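Local coordinates for probable ATP-dependent kinase TDA10 (Saccharomyces cerevisiae, PDB 1ODF), which probably binds ATP through a P-loop and acts as an ATP-dependent kinase whose substrate is not yet known, at residues D17-P21 / H54-Y59; F162-P167 / Y192-R198; G219-Q223 / I275-R279. All blocks are in the same frame, centred on the assembly; numbering follows the deposited sequence. Where two conformers were deposited one is given.

Contact 1: residues D17-P21 / H54-Y59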
ATOM      1  N   ASP A  17     -16.799   8.381  -7.842  1.00 40.12           N
ATOM      2  CA  ASP A  17     -17.578   9.493  -8.390  1.00 41.88           C
ATOM      3  C   ASP A  17     -18.865   9.717  -7.606  1.00 41.71           C
ATOM      4  O   ASP A  17     -19.525  10.746  -7.755  1.00 41.58           O
ATOM      5  CB  ASP A  17     -17.903   9.257  -9.869  1.00 44.13           C
ATOM      6  CG  ASP A  17     -16.753   9.635 -10.791  1.00 46.33           C
ATOM      7  OD1 ASP A  17     -15.701  10.101 -10.292  1.00 48.13           O
ATOM      8  OD2 ASP A  17     -16.906   9.466 -12.021  1.00 47.38           O
ATOM      9  N   LYS A  18     -19.226   8.744  -6.778  1.00 41.77           N
ATOM     10  CA  LYS A  18     -20.413   8.875  -5.948  1.00 39.86           C
ATOM     11  C   LYS A  18     -19.998   9.374  -4.568  1.00 38.59           C
ATOM     12  O   LYS A  18     -20.539  10.362  -4.056  1.00 37.87           O
ATOM     13  CB  LYS A  18     -21.136   7.530  -5.789  1.00 39.25           C
ATOM     14  CG  LYS A  18     -22.104   7.512  -4.600  1.00 40.34           C
ATOM     15  CD  LYS A  18     -22.844   6.186  -4.449  1.00 42.39           C
ATOM     16  CE  LYS A  18     -23.641   6.129  -3.135  1.00 44.16           C
ATOM     17  NZ  LYS A  18     -24.663   7.215  -3.003  1.00 46.09           N
ATOM     18  N   TYR A  19     -19.016   8.700  -3.979  1.00 35.00           N
ATOM     19  CA  TYR A  19     -18.587   9.049  -2.635  1.00 34.80           C
ATOM     20  C   TYR A  19     -17.768  10.314  -2.413  1.00 33.99           C
ATOM     21  O   TYR A  19     -17.940  10.974  -1.389  1.00 32.30           O
ATOM     22  CB  TYR A  19     -17.889   7.851  -1.988  1.00 34.33           C
ATOM     23  CG  TYR A  19     -18.863   6.758  -1.600  1.00 35.69           C
ATOM     24  CD1 TYR A  19     -19.212   5.748  -2.498  1.00 36.56           C
ATOM     25  CD2 TYR A  19     -19.482   6.769  -0.348  1.00 35.08           C
ATOM     26  CE1 TYR A  19     -20.164   4.772  -2.158  1.00 36.55           C
ATOM     27  CE2 TYR A  19     -20.426   5.808   0.001  1.00 36.71           C
ATOM     28  CZ  TYR A  19     -20.763   4.813  -0.906  1.00 36.14           C
ATOM     29  OH  TYR A  19     -21.691   3.869  -0.546  1.00 34.70           O
ATOM     30  N   ILE A  20     -16.890  10.661  -3.348  1.00 33.50           N
ATOM     31  CA  ILE A  20     -16.086  11.861  -3.171  1.00 33.25           C
ATOM     32  C   ILE A  20     -16.974  13.106  -3.136  1.00 34.01           C
ATOM     33  O   ILE A  20     -16.841  13.939  -2.233  1.00 34.55           O
ATOM     34  CB  ILE A  20     -14.990  11.967  -4.250  1.00 30.78           C
ATOM     35  CG1 ILE A  20     -13.881  10.948  -3.922  1.00 28.48           C
ATOM     36  CG2 ILE A  20     -14.416  13.386  -4.292  1.00 31.05           C
ATOM     37  CD1 ILE A  20     -12.758  10.853  -4.948  1.00 28.16           C
ATOM     38  N   PRO A  21     -17.901  13.242  -4.100  1.00 33.16           N
ATOM     39  CA  PRO A  21     -18.781  14.413  -4.095  1.00 33.48           C
ATOM     40  C   PRO A  21     -19.592  14.471  -2.791  1.00 34.01           C
ATOM     41  O   PRO A  21     -19.827  15.550  -2.241  1.00 32.44           O
ATOM     42  CB  PRO A  21     -19.657  14.186  -5.323  1.00 33.36           C
ATOM     43  CG  PRO A  21     -18.702  13.474  -6.266  1.00 34.52           C
ATOM     44  CD  PRO A  21     -18.079  12.461  -5.339  1.00 34.33           C
ATOM     45  N   HIS A  54      -7.476  10.933 -12.864  1.00 40.57           N
ATOM     46  CA  HIS A  54      -8.914  11.152 -12.987  1.00 41.78           C
ATOM     47  C   HIS A  54      -9.341  12.353 -12.132  1.00 42.70           C
ATOM     48  O   HIS A  54     -10.037  13.248 -12.605  1.00 43.00           O
ATOM     49  CB  HIS A  54      -9.652   9.887 -12.533  1.00 41.37           C
ATOM     50  CG  HIS A  54     -11.148   9.984 -12.586  1.00 43.57           C
ATOM     51  ND1 HIS A  54     -11.858  10.009 -13.769  1.00 42.71           N
ATOM     52  CD2 HIS A  54     -12.074  10.000 -11.596  1.00 42.69           C
ATOM     53  CE1 HIS A  54     -13.152  10.031 -13.505  1.00 42.16           C
ATOM     54  NE2 HIS A  54     -13.311  10.025 -12.194  1.00 44.13           N
ATOM     55  N   LEU A  55      -8.904  12.365 -10.876  1.00 43.59           N
ATOM     56  CA  LEU A  55      -9.234  13.434  -9.936  1.00 45.87           C
ATOM     57  C   LEU A  55      -8.554  14.757 -10.278  1.00 46.28           C
ATOM     58  O   LEU A  55      -9.126  15.836 -10.079  1.00 44.80           O
ATOM     59  CB  LEU A  55      -8.860  13.003  -8.509  1.00 43.45           C
ATOM     60  CG  LEU A  55      -9.647  11.790  -7.993  1.00 42.86           C
ATOM     61  CD1 LEU A  55      -9.127  11.347  -6.626  1.00 39.58           C
ATOM     62  CD2 LEU A  55     -11.123  12.150  -7.921  1.00 42.18           C
ATOM     63  N   MET A  56      -7.333  14.660 -10.791  1.00 47.96           N
ATOM     64  CA  MET A  56      -6.563  15.830 -11.185  1.00 50.30           C
ATOM     65  C   MET A  56      -7.285  16.524 -12.325  1.00 51.94           C
ATOM     66  O   MET A  56      -7.279  17.748 -12.422  1.00 51.73           O
ATOM     67  CB  MET A  56      -5.177  15.403 -11.658  1.00 51.24           C
ATOM     68  CG  MET A  56      -4.285  14.880 -10.557  1.00 54.63           C
ATOM     69  SD  MET A  56      -3.164  16.150  -9.954  1.00 58.40           S
ATOM     70  CE  MET A  56      -1.741  15.813 -11.010  1.00 57.64           C
ATOM     71  N   GLU A  57      -7.902  15.731 -13.194  1.00 52.70           N
ATOM     72  CA  GLU A  57      -8.624  16.278 -14.331  1.00 55.40           C
ATOM     73  C   GLU A  57      -9.997  16.786 -13.924  1.00 55.22           C
ATOM     74  O   GLU A  57     -10.439  17.826 -14.398  1.00 55.24           O
ATOM     75  CB  GLU A  57      -8.780  15.226 -15.428  1.00 57.73           C
ATOM     76  CG  GLU A  57      -7.462  14.753 -16.020  1.00 63.43           C
ATOM     77  CD  GLU A  57      -7.657  13.747 -17.139  1.00 66.36           C
ATOM     78  OE1 GLU A  57      -8.311  12.706 -16.895  1.00 67.17           O
ATOM     79  OE2 GLU A  57      -7.154  13.996 -18.260  1.00 67.38           O
ATOM     80  N   LYS A  58     -10.668  16.053 -13.042  1.00 54.78           N
ATOM     81  CA  LYS A  58     -11.996  16.452 -12.595  1.00 53.53           C
ATOM     82  C   LYS A  58     -11.977  17.720 -11.746  1.00 52.54           C
ATOM     83  O   LYS A  58     -12.672  18.685 -12.049  1.00 52.90           O
ATOM     84  CB  LYS A  58     -12.647  15.322 -11.795  1.00 54.48           C
ATOM     85  CG  LYS A  58     -12.974  14.070 -12.601  1.00 56.73           C
ATOM     86  CD  LYS A  58     -14.474  13.792 -12.589  1.00 60.17           C
ATOM     87  CE  LYS A  58     -15.011  13.665 -11.169  1.00 59.78           C
ATOM     88  NZ  LYS A  58     -16.504  13.602 -11.133  1.00 63.26           N
ATOM     89  N   TYR A  59     -11.171  17.721 -10.692  1.00 51.45           N
ATOM     90  CA  TYR A  59     -11.107  18.858  -9.780  1.00 50.96           C
ATOM     91  C   TYR A  59      -9.978  19.848 -10.051  1.00 52.77           C
ATOM     92  O   TYR A  59      -9.992  20.974  -9.547  1.00 52.42           O
ATOM     93  CB  TYR A  59     -11.029  18.342  -8.343  1.00 47.07           C
ATOM     94  CG  TYR A  59     -12.224  17.493  -7.966  1.00 43.00           C
ATOM     95  CD1 TYR A  59     -12.202  16.102  -8.114  1.00 41.42           C
ATOM     96  CD2 TYR A  59     -13.408  18.091  -7.524  1.00 40.76           C
ATOM     97  CE1 TYR A  59     -13.337  15.327  -7.834  1.00 42.69           C
ATOM     98  CE2 TYR A  59     -14.540  17.335  -7.243  1.00 41.03           C
ATOM     99  CZ  TYR A  59     -14.507  15.957  -7.399  1.00 43.73           C
ATOM    100  OH  TYR A  59     -15.645  15.229  -7.123  1.00 42.70           O
TER
HETATM  101  O   HOH W   1     -15.765  12.813  -8.191  1.00 43.64           O
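This is a helix-helix contact with a polar edge and an apolar base, formed between helix 8-24 and the C-terminal part of helix 44-59, its centre about 21 Å from the centre of the chain. The short axes of 17-21 and 54-59 come no closer than 13.1 Å and cross at -56°, and the nearest CA pair, D17 with L55, is 9.4 Å apart, so long side chains have to span the gap; 256 Å² is buried in all. At one edge H54 NE2 donates to D17 OD1 (3.1 Å, N-H...O angle 165°), with OD1 near the imidazole plane, consistent with the near-linear bond. K58 NZ stands 3.7 Å from D17 OD1, a long salt bridge. A water links the polar groups: it lies 2.6 Å from Y59 OH and makes weak bonds to D17 OD1 (3.4 Å) and K58 NZ (3.1 Å). In P-loop kinases the helix after the Walker A loop packs against the central parallel sheet; here that helix is 44-59, beside helix 8-24. I20 and L55 both touch I155 of strand 155-160, and I20 also touches L205 of strand 204-211. Between the helices, I20 CD1 meets L55 CD2 at 3.6 Å, and I20 CG2 lies 4.0 Å from Y59 CZ. Y59 OH, 3.6 Å from both I20 CG2 and P21 CG, sits where apolar and polar parts meet; the ring packs edge-to-face with F24.

Contact 2: residues F162-P167 / Y192-R198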
ATOM      1  N   PHE A 162       0.074  -3.998   1.471  1.00 31.24           N
ATOM      2  CA  PHE A 162      -0.335  -4.403   2.818  1.00 30.88           C
ATOM      3  C   PHE A 162      -1.144  -3.351   3.599  1.00 29.71           C
ATOM      4  O   PHE A 162      -1.326  -3.473   4.813  1.00 30.07           O
ATOM      5  CB  PHE A 162       0.898  -4.807   3.633  1.00 31.26           C
ATOM      6  CG  PHE A 162       1.833  -3.663   3.931  1.00 31.60           C
ATOM      7  CD1 PHE A 162       1.721  -2.943   5.125  1.00 29.19           C
ATOM      8  CD2 PHE A 162       2.824  -3.303   3.023  1.00 31.83           C
ATOM      9  CE1 PHE A 162       2.588  -1.880   5.412  1.00 30.78           C
ATOM     10  CE2 PHE A 162       3.702  -2.236   3.296  1.00 33.32           C
ATOM     11  CZ  PHE A 162       3.584  -1.523   4.496  1.00 31.63           C
ATOM     12  N   LEU A 163      -1.630  -2.325   2.916  1.00 28.01           N
ATOM     13  CA  LEU A 163      -2.410  -1.303   3.589  1.00 29.24           C
ATOM     14  C   LEU A 163      -3.717  -1.902   4.113  1.00 30.60           C
ATOM     15  O   LEU A 163      -4.462  -2.557   3.375  1.00 29.03           O
ATOM     16  CB  LEU A 163      -2.717  -0.147   2.636  1.00 29.09           C
ATOM     17  CG  LEU A 163      -1.545   0.604   1.994  1.00 30.52           C
ATOM     18  CD1 LEU A 163      -2.073   1.845   1.282  1.00 29.50           C
ATOM     19  CD2 LEU A 163      -0.529   1.001   3.049  1.00 28.97           C
ATOM     20  N   GLY A 164      -3.990  -1.680   5.395  1.00 28.94           N
ATOM     21  CA  GLY A 164      -5.210  -2.210   5.968  1.00 31.13           C
ATOM     22  C   GLY A 164      -4.974  -3.412   6.866  1.00 32.06           C
ATOM     23  O   GLY A 164      -5.824  -3.730   7.699  1.00 31.73           O
ATOM     24  N   PHE A 165      -3.836  -4.086   6.698  1.00 32.83           N
ATOM     25  CA  PHE A 165      -3.515  -5.243   7.532  1.00 33.51           C
ATOM     26  C   PHE A 165      -3.356  -4.760   8.967  1.00 33.33           C
ATOM     27  O   PHE A 165      -2.797  -3.688   9.214  1.00 34.22           O
ATOM     28  CB  PHE A 165      -2.200  -5.900   7.084  1.00 33.46           C
ATOM     29  CG  PHE A 165      -2.262  -6.555   5.730  1.00 34.53           C
ATOM     30  CD1 PHE A 165      -3.388  -6.421   4.915  1.00 33.13           C
ATOM     31  CD2 PHE A 165      -1.163  -7.272   5.246  1.00 34.80           C
ATOM     32  CE1 PHE A 165      -3.417  -6.988   3.632  1.00 32.73           C
ATOM     33  CE2 PHE A 165      -1.179  -7.841   3.969  1.00 32.46           C
ATOM     34  CZ  PHE A 165      -2.311  -7.696   3.159  1.00 32.92           C
ATOM     35  N   ASN A 166      -3.838  -5.550   9.915  1.00 33.38           N
ATOM     36  CA  ASN A 166      -3.729  -5.174  11.319  1.00 35.53           C
ATOM     37  C   ASN A 166      -2.957  -6.197  12.142  1.00 34.38           C
ATOM     38  O   ASN A 166      -3.115  -7.411  11.974  1.00 32.47           O
ATOM     39  CB  ASN A 166      -5.118  -4.952  11.933  1.00 34.68           C
ATOM     40  CG  ASN A 166      -5.838  -3.741  11.328  1.00 34.95           C
ATOM     41  OD1 ASN A 166      -5.287  -2.646  11.262  1.00 33.72           O
ATOM     42  ND2 ASN A 166      -7.069  -3.945  10.892  1.00 36.06           N
ATOM     43  N   PRO A 167      -2.105  -5.708  13.048  1.00 33.40           N
ATOM     44  CA  PRO A 167      -1.298  -6.576  13.903  1.00 31.99           C
ATOM     45  C   PRO A 167      -2.104  -7.492  14.801  1.00 34.15           C
ATOM     46  O   PRO A 167      -3.207  -7.149  15.243  1.00 30.88           O
ATOM     47  CB  PRO A 167      -0.449  -5.581  14.698  1.00 32.04           C
ATOM     48  CG  PRO A 167      -1.307  -4.346  14.737  1.00 33.75           C
ATOM     49  CD  PRO A 167      -1.838  -4.287  13.332  1.00 31.53           C
ATOM     50  N   TYR A 192       2.071   1.430  11.231  1.00 33.98           N
ATOM     51  CA  TYR A 192       1.342   1.868  10.051  1.00 33.09           C
ATOM     52  C   TYR A 192      -0.135   1.951  10.383  1.00 34.13           C
ATOM     53  O   TYR A 192      -0.783   2.963  10.124  1.00 32.27           O
ATOM     54  CB  TYR A 192       1.526   0.886   8.891  1.00 33.20           C
ATOM     55  CG  TYR A 192       2.962   0.617   8.494  1.00 32.50           C
ATOM     56  CD1 TYR A 192       3.778  -0.215   9.270  1.00 31.51           C
ATOM     57  CD2 TYR A 192       3.493   1.155   7.317  1.00 30.83           C
ATOM     58  CE1 TYR A 192       5.085  -0.511   8.877  1.00 32.03           C
ATOM     59  CE2 TYR A 192       4.799   0.864   6.915  1.00 30.52           C
ATOM     60  CZ  TYR A 192       5.584   0.028   7.696  1.00 32.21           C
ATOM     61  OH  TYR A 192       6.854  -0.294   7.289  1.00 35.35           O
ATOM     62  N   SER A 193      -0.663   0.869  10.949  0.50 33.37           N
ATOM     63  CA  SER A 193      -2.066   0.794  11.327  0.50 32.86           C
ATOM     64  C   SER A 193      -2.459   1.927  12.274  0.50 32.86           C
ATOM     65  O   SER A 193      -3.456   2.616  12.057  0.50 31.79           O
ATOM     66  CB  SER A 193      -2.340  -0.552  12.000  0.50 34.71           C
ATOM     67  OG  SER A 193      -1.465  -0.758  13.100  0.50 34.79           O
ATOM     68  N   ASP A 194      -1.660   2.114  13.319  1.00 33.09           N
ATOM     69  CA  ASP A 194      -1.909   3.148  14.320  1.00 35.59           C
ATOM     70  C   ASP A 194      -1.918   4.548  13.724  1.00 36.54           C
ATOM     71  O   ASP A 194      -2.739   5.392  14.078  1.00 36.67           O
ATOM     72  CB  ASP A 194      -0.831   3.080  15.404  1.00 36.89           C
ATOM     73  CG  ASP A 194      -1.129   3.987  16.585  1.00 38.22           C
ATOM     74  OD1 ASP A 194      -2.113   3.706  17.304  1.00 38.07           O
ATOM     75  OD2 ASP A 194      -0.387   4.975  16.791  1.00 36.88           O
ATOM     76  N   LEU A 195      -0.989   4.769  12.809  1.00 36.72           N
ATOM     77  CA  LEU A 195      -0.828   6.046  12.142  1.00 37.22           C
ATOM     78  C   LEU A 195      -1.836   6.304  11.014  1.00 36.96           C
ATOM     79  O   LEU A 195      -2.184   7.460  10.736  1.00 34.86           O
ATOM     80  CB  LEU A 195       0.590   6.103  11.583  1.00 39.62           C
ATOM     81  CG  LEU A 195       1.192   7.428  11.136  1.00 44.52           C
ATOM     82  CD1 LEU A 195       1.103   8.464  12.257  1.00 43.11           C
ATOM     83  CD2 LEU A 195       2.649   7.175  10.738  1.00 46.96           C
ATOM     84  N   LEU A 196      -2.332   5.231  10.396  1.00 33.76           N
ATOM     85  CA  LEU A 196      -3.236   5.372   9.258  1.00 33.10           C
ATOM     86  C   LEU A 196      -4.671   4.838   9.342  1.00 33.14           C
ATOM     87  O   LEU A 196      -5.569   5.546   9.802  1.00 32.84           O
ATOM     88  CB  LEU A 196      -2.548   4.790   8.011  1.00 30.49           C
ATOM     89  CG  LEU A 196      -1.193   5.427   7.680  1.00 29.84           C
ATOM     90  CD1 LEU A 196      -0.410   4.559   6.688  1.00 29.26           C
ATOM     91  CD2 LEU A 196      -1.420   6.826   7.137  1.00 28.64           C
ATOM     92  N   TRP A 197      -4.894   3.597   8.898  1.00 32.62           N
ATOM     93  CA  TRP A 197      -6.254   3.054   8.874  1.00 33.60           C
ATOM     94  C   TRP A 197      -6.928   2.775  10.214  1.00 34.90           C
ATOM     95  O   TRP A 197      -8.109   2.454  10.250  1.00 33.45           O
ATOM     96  CB  TRP A 197      -6.322   1.818   7.967  1.00 32.47           C
ATOM     97  CG  TRP A 197      -5.310   0.769   8.275  1.00 32.85           C
ATOM     98  CD1 TRP A 197      -5.436  -0.260   9.160  1.00 33.53           C
ATOM     99  CD2 TRP A 197      -4.002   0.655   7.708  1.00 31.09           C
ATOM    100  NE1 TRP A 197      -4.285  -1.010   9.180  1.00 33.56           N
ATOM    101  CE2 TRP A 197      -3.388  -0.469   8.296  1.00 32.89           C
ATOM    102  CE3 TRP A 197      -3.287   1.395   6.758  1.00 31.72           C
ATOM    103  CZ2 TRP A 197      -2.089  -0.876   7.966  1.00 32.97           C
ATOM    104  CZ3 TRP A 197      -1.993   0.991   6.430  1.00 32.64           C
ATOM    105  CH2 TRP A 197      -1.411  -0.136   7.034  1.00 30.82           C
ATOM    106  N   ARG A 198      -6.186   2.905  11.310  1.00 37.74           N
ATOM    107  CA  ARG A 198      -6.753   2.719  12.645  1.00 39.83           C
ATOM    108  C   ARG A 198      -6.664   4.066  13.365  1.00 39.27           C
ATOM    109  O   ARG A 198      -7.016   4.179  14.537  1.00 42.11           O
ATOM    110  CB  ARG A 198      -5.988   1.649  13.438  1.00 42.62           C
ATOM    111  CG  ARG A 198      -6.094   0.255  12.850  1.00 47.12           C
ATOM    112  CD  ARG A 198      -7.464  -0.341  13.077  1.00 54.45           C
ATOM    113  NE  ARG A 198      -7.580  -0.932  14.408  1.00 59.76           N
ATOM    114  CZ  ARG A 198      -8.698  -0.938  15.128  1.00 61.60           C
ATOM    115  NH1 ARG A 198      -9.807  -0.379  14.648  1.00 62.07           N
ATOM    116  NH2 ARG A 198      -8.706  -1.502  16.332  1.00 61.09           N
TER
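The backbone of 162-167 makes a type II beta turn from F162 to F165, closed by F165 N to F162 O at 3.2 Å, and then runs extended past the end of the helix in 192-198. That helix ends at L195; L196 is the first residue to leave helical phi/psi, and R198 N bonds back to S193 O at 2.8 Å. G164 CA is 6.1 Å from W197 CA, and N166 CA is 6.2 Å from S193 CA. G164 has phi/psi 105/-21, where a CB would jam against the preceding carbonyl, which by itself calls for glycine. Independently, its CA sits 3.4 Å from the centroid of the W197 five-membered ring, 9° off the normal, a CH-pi contact over the face. L163 CA lies over the six-membered ring, off-centre, 4.1 Å from its centroid. At the indole edge W197 NE1 donates to N166 OD1 (2.8 Å, 130°) and weakly to F165 O (3.1 Å, 127°). A second aromatic contact is T-shaped: the F162 edge meets the Y192 face, with centroids 5.1 Å apart and planes at 86°. The turn follows strand 155-160 and is tied by L163 O to S37 OG beside the predicted ATP-binding loop. F162, F165 and P167 touch L189 of helix 182-195, whereas Y192 OH bonds to G100 N and H102 ND1 and its side chain packs on M104 of helix 104-114.

Contact 3: residues G219-Q223 / I275-R279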
ATOM      1  N   GLY A 219       2.589 -16.538  -9.794  1.00 48.51           N
ATOM      2  CA  GLY A 219       2.388 -16.455 -11.226  1.00 49.53           C
ATOM      3  C   GLY A 219       2.641 -15.070 -11.783  1.00 50.46           C
ATOM      4  O   GLY A 219       3.419 -14.907 -12.720  1.00 51.20           O
ATOM      5  N   TRP A 220       1.989 -14.068 -11.202  1.00 50.98           N
ATOM      6  CA  TRP A 220       2.141 -12.695 -11.662  1.00 51.48           C
ATOM      7  C   TRP A 220       3.583 -12.192 -11.641  1.00 51.50           C
ATOM      8  O   TRP A 220       3.991 -11.438 -12.522  1.00 49.94           O
ATOM      9  CB  TRP A 220       1.261 -11.762 -10.831  1.00 52.74           C
ATOM     10  CG  TRP A 220      -0.205 -12.058 -10.932  1.00 53.45           C
ATOM     11  CD1 TRP A 220      -0.861 -12.595 -12.002  1.00 54.38           C
ATOM     12  CD2 TRP A 220      -1.211 -11.764  -9.953  1.00 53.77           C
ATOM     13  NE1 TRP A 220      -2.211 -12.648 -11.755  1.00 54.45           N
ATOM     14  CE2 TRP A 220      -2.454 -12.144 -10.505  1.00 53.76           C
ATOM     15  CE3 TRP A 220      -1.182 -11.213  -8.666  1.00 53.59           C
ATOM     16  CZ2 TRP A 220      -3.659 -11.991  -9.814  1.00 53.48           C
ATOM     17  CZ3 TRP A 220      -2.383 -11.062  -7.978  1.00 53.80           C
ATOM     18  CH2 TRP A 220      -3.604 -11.450  -8.556  1.00 52.80           C
ATOM     19  N   ARG A 221       4.359 -12.596 -10.644  1.00 52.25           N
ATOM     20  CA  ARG A 221       5.742 -12.144 -10.587  1.00 55.05           C
ATOM     21  C   ARG A 221       6.647 -12.955 -11.523  1.00 55.87           C
ATOM     22  O   ARG A 221       7.657 -12.444 -12.013  1.00 56.25           O
ATOM     23  CB  ARG A 221       6.278 -12.200  -9.156  1.00 55.72           C
ATOM     24  CG  ARG A 221       7.643 -11.529  -9.011  1.00 59.48           C
ATOM     25  CD  ARG A 221       7.620 -10.108  -9.590  1.00 60.95           C
ATOM     26  NE  ARG A 221       8.966  -9.594  -9.835  1.00 64.79           N
ATOM     27  CZ  ARG A 221       9.708  -8.949  -8.939  1.00 65.87           C
ATOM     28  NH1 ARG A 221      10.924  -8.530  -9.266  1.00 66.73           N
ATOM     29  NH2 ARG A 221       9.231  -8.700  -7.728  1.00 66.94           N
ATOM     30  N   LEU A 222       6.286 -14.212 -11.769  1.00 56.03           N
ATOM     31  CA  LEU A 222       7.059 -15.062 -12.670  1.00 57.06           C
ATOM     32  C   LEU A 222       6.943 -14.482 -14.072  1.00 58.45           C
ATOM     33  O   LEU A 222       7.912 -14.461 -14.834  1.00 58.88           O
ATOM     34  CB  LEU A 222       6.523 -16.498 -12.663  1.00 55.63           C
ATOM     35  CG  LEU A 222       6.985 -17.399 -11.512  1.00 56.93           C
ATOM     36  CD1 LEU A 222       6.020 -18.566 -11.340  1.00 57.13           C
ATOM     37  CD2 LEU A 222       8.402 -17.891 -11.784  1.00 55.52           C
ATOM     38  N   GLN A 223       5.747 -14.004 -14.400  1.00 58.71           N
ATOM     39  CA  GLN A 223       5.494 -13.412 -15.700  1.00 59.60           C
ATOM     40  C   GLN A 223       6.350 -12.165 -15.863  1.00 59.61           C
ATOM     41  O   GLN A 223       7.118 -12.050 -16.818  1.00 59.60           O
ATOM     42  CB  GLN A 223       4.018 -13.038 -15.835  1.00 61.95           C
ATOM     43  CG  GLN A 223       3.708 -12.155 -17.040  1.00 67.40           C
ATOM     44  CD  GLN A 223       2.352 -11.462 -16.941  1.00 71.22           C
ATOM     45  OE1 GLN A 223       2.028 -10.585 -17.750  1.00 72.85           O
ATOM     46  NE2 GLN A 223       1.552 -11.854 -15.948  1.00 71.74           N
ATOM     47  N   ILE A 275     -10.636 -10.412  -8.048  1.00 40.15           N
ATOM     48  CA  ILE A 275     -10.152 -10.629  -9.411  1.00 42.11           C
ATOM     49  C   ILE A 275      -9.436 -11.959  -9.562  1.00 42.57           C
ATOM     50  O   ILE A 275      -8.880 -12.488  -8.600  1.00 38.28           O
ATOM     51  CB  ILE A 275      -9.193  -9.509  -9.864  1.00 43.83           C
ATOM     52  CG1 ILE A 275      -7.849  -9.639  -9.138  1.00 45.79           C
ATOM     53  CG2 ILE A 275      -9.819  -8.158  -9.588  1.00 45.55           C
ATOM     54  CD1 ILE A 275      -6.799  -8.646  -9.611  1.00 46.75           C
ATOM     55  N   ASP A 276      -9.452 -12.486 -10.785  1.00 46.45           N
ATOM     56  CA  ASP A 276      -8.820 -13.767 -11.094  1.00 50.69           C
ATOM     57  C   ASP A 276      -7.433 -13.598 -11.713  1.00 52.77           C
ATOM     58  O   ASP A 276      -6.960 -12.473 -11.902  1.00 51.94           O
ATOM     59  CB  ASP A 276      -9.712 -14.567 -12.049  1.00 52.87           C
ATOM     60  CG  ASP A 276      -9.861 -13.904 -13.419  1.00 56.27           C
ATOM     61  OD1 ASP A 276     -10.721 -14.363 -14.206  1.00 57.65           O
ATOM     62  OD2 ASP A 276      -9.123 -12.936 -13.719  1.00 55.51           O
ATOM     63  N   SER A 277      -6.796 -14.723 -12.032  1.00 55.36           N
ATOM     64  CA  SER A 277      -5.464 -14.733 -12.637  1.00 57.26           C
ATOM     65  C   SER A 277      -5.305 -13.685 -13.736  1.00 57.93           C
ATOM     66  O   SER A 277      -4.281 -13.013 -13.811  1.00 59.14           O
ATOM     67  CB  SER A 277      -5.162 -16.115 -13.212  1.00 57.76           C
ATOM     68  OG  SER A 277      -5.423 -17.125 -12.251  1.00 62.52           O
ATOM     69  N   ASN A 278      -6.313 -13.545 -14.588  1.00 59.19           N
ATOM     70  CA  ASN A 278      -6.252 -12.567 -15.675  1.00 60.97           C
ATOM     71  C   ASN A 278      -6.680 -11.173 -15.240  1.00 61.55           C
ATOM     72  O   ASN A 278      -6.986 -10.322 -16.080  1.00 62.38           O
ATOM     73  CB  ASN A 278      -7.134 -13.001 -16.850  1.00 62.72           C
ATOM     74  CG  ASN A 278      -6.504 -14.100 -17.679  1.00 64.56           C
ATOM     75  OD1 ASN A 278      -7.019 -14.458 -18.739  1.00 67.13           O
ATOM     76  ND2 ASN A 278      -5.387 -14.645 -17.202  1.00 63.94           N
ATOM     77  N   ARG A 279      -6.695 -10.941 -13.930  1.00 61.06           N
ATOM     78  CA  ARG A 279      -7.097  -9.655 -13.374  1.00 60.63           C
ATOM     79  C   ARG A 279      -8.548  -9.353 -13.731  1.00 58.53           C
ATOM     80  O   ARG A 279      -8.943  -8.191 -13.792  1.00 58.85           O
ATOM     81  CB  ARG A 279      -6.206  -8.521 -13.896  1.00 62.06           C
ATOM     82  CG  ARG A 279      -4.761  -8.915 -14.138  1.00 66.14           C
ATOM     83  CD  ARG A 279      -4.076  -9.413 -12.880  1.00 69.04           C
ATOM     84  NE  ARG A 279      -2.801 -10.061 -13.185  1.00 72.20           N
ATOM     85  CZ  ARG A 279      -1.790  -9.476 -13.826  1.00 72.98           C
ATOM     86  NH1 ARG A 279      -1.891  -8.217 -14.239  1.00 74.09           N
ATOM     87  NH2 ARG A 279      -0.677 -10.158 -14.064  1.00 73.30           N
TER
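W220 takes the edge of the R279 guanidinium that carries NE and NH2 over one face of its indole: R279 CZ is 4.0 Å from the centroid of the five-membered ring and 22° off its normal, a cation-pi contact. The ring edge is used too, since W220 NE1 donates to S277 O at 2.9 Å with an N-H...O angle of 160°. Both W220 NE1 and R279 NE are donors, so the 3.0 Å between them is not a hydrogen bond but follows from the guanidinium edge standing over the ring. At the far end of the indole, W220 CH2 reaches I275 CD1 at 4.4 Å, a looser apolar touch. W220 accounts for 93 Å² and R279 for 62 Å² of the 209 Å² buried. The carbonyl of S277 is placed by a type I beta turn from D276 to R279, in which R279 N bonds to D276 O at 2.6 Å. D276 OD2 accepts a hydrogen bond from N280 N just beyond the turn. The turn joins antiparallel strands 269-275 and 281-287 into a beta hairpin at the edge of the central sheet, and helix 216-232 packs on it through W220. The nearest atoms of the W220 side chain and G41 of the predicted ATP site are about 4 Å apart, consistent with a place beside the predicted P-loop of a kinase fold resembling that of E. coli pantothenate kinase.

Contact 2 is the buried one, its centre about 10 Å from the chain centre, while the centres of contacts 1 and 3, partly buried, lie at about 21 and 18 Å. No two of them touch. Contacts 1 and 2 both involve strand 155-160, one through helices packed on it and the other through the loop that leaves it; contact 3 belongs to the hairpin edge of the same sheet. A tryptophan face meets backbone CA groups of L163 and G164 in contact 2 but an arginine in contact 3; the indole NH goes to the N166 side chain, and weakly to F165 O, in contact 2 and to a turn carbonyl in contact 3. Contact 1 combines charge, water and aliphatic packing.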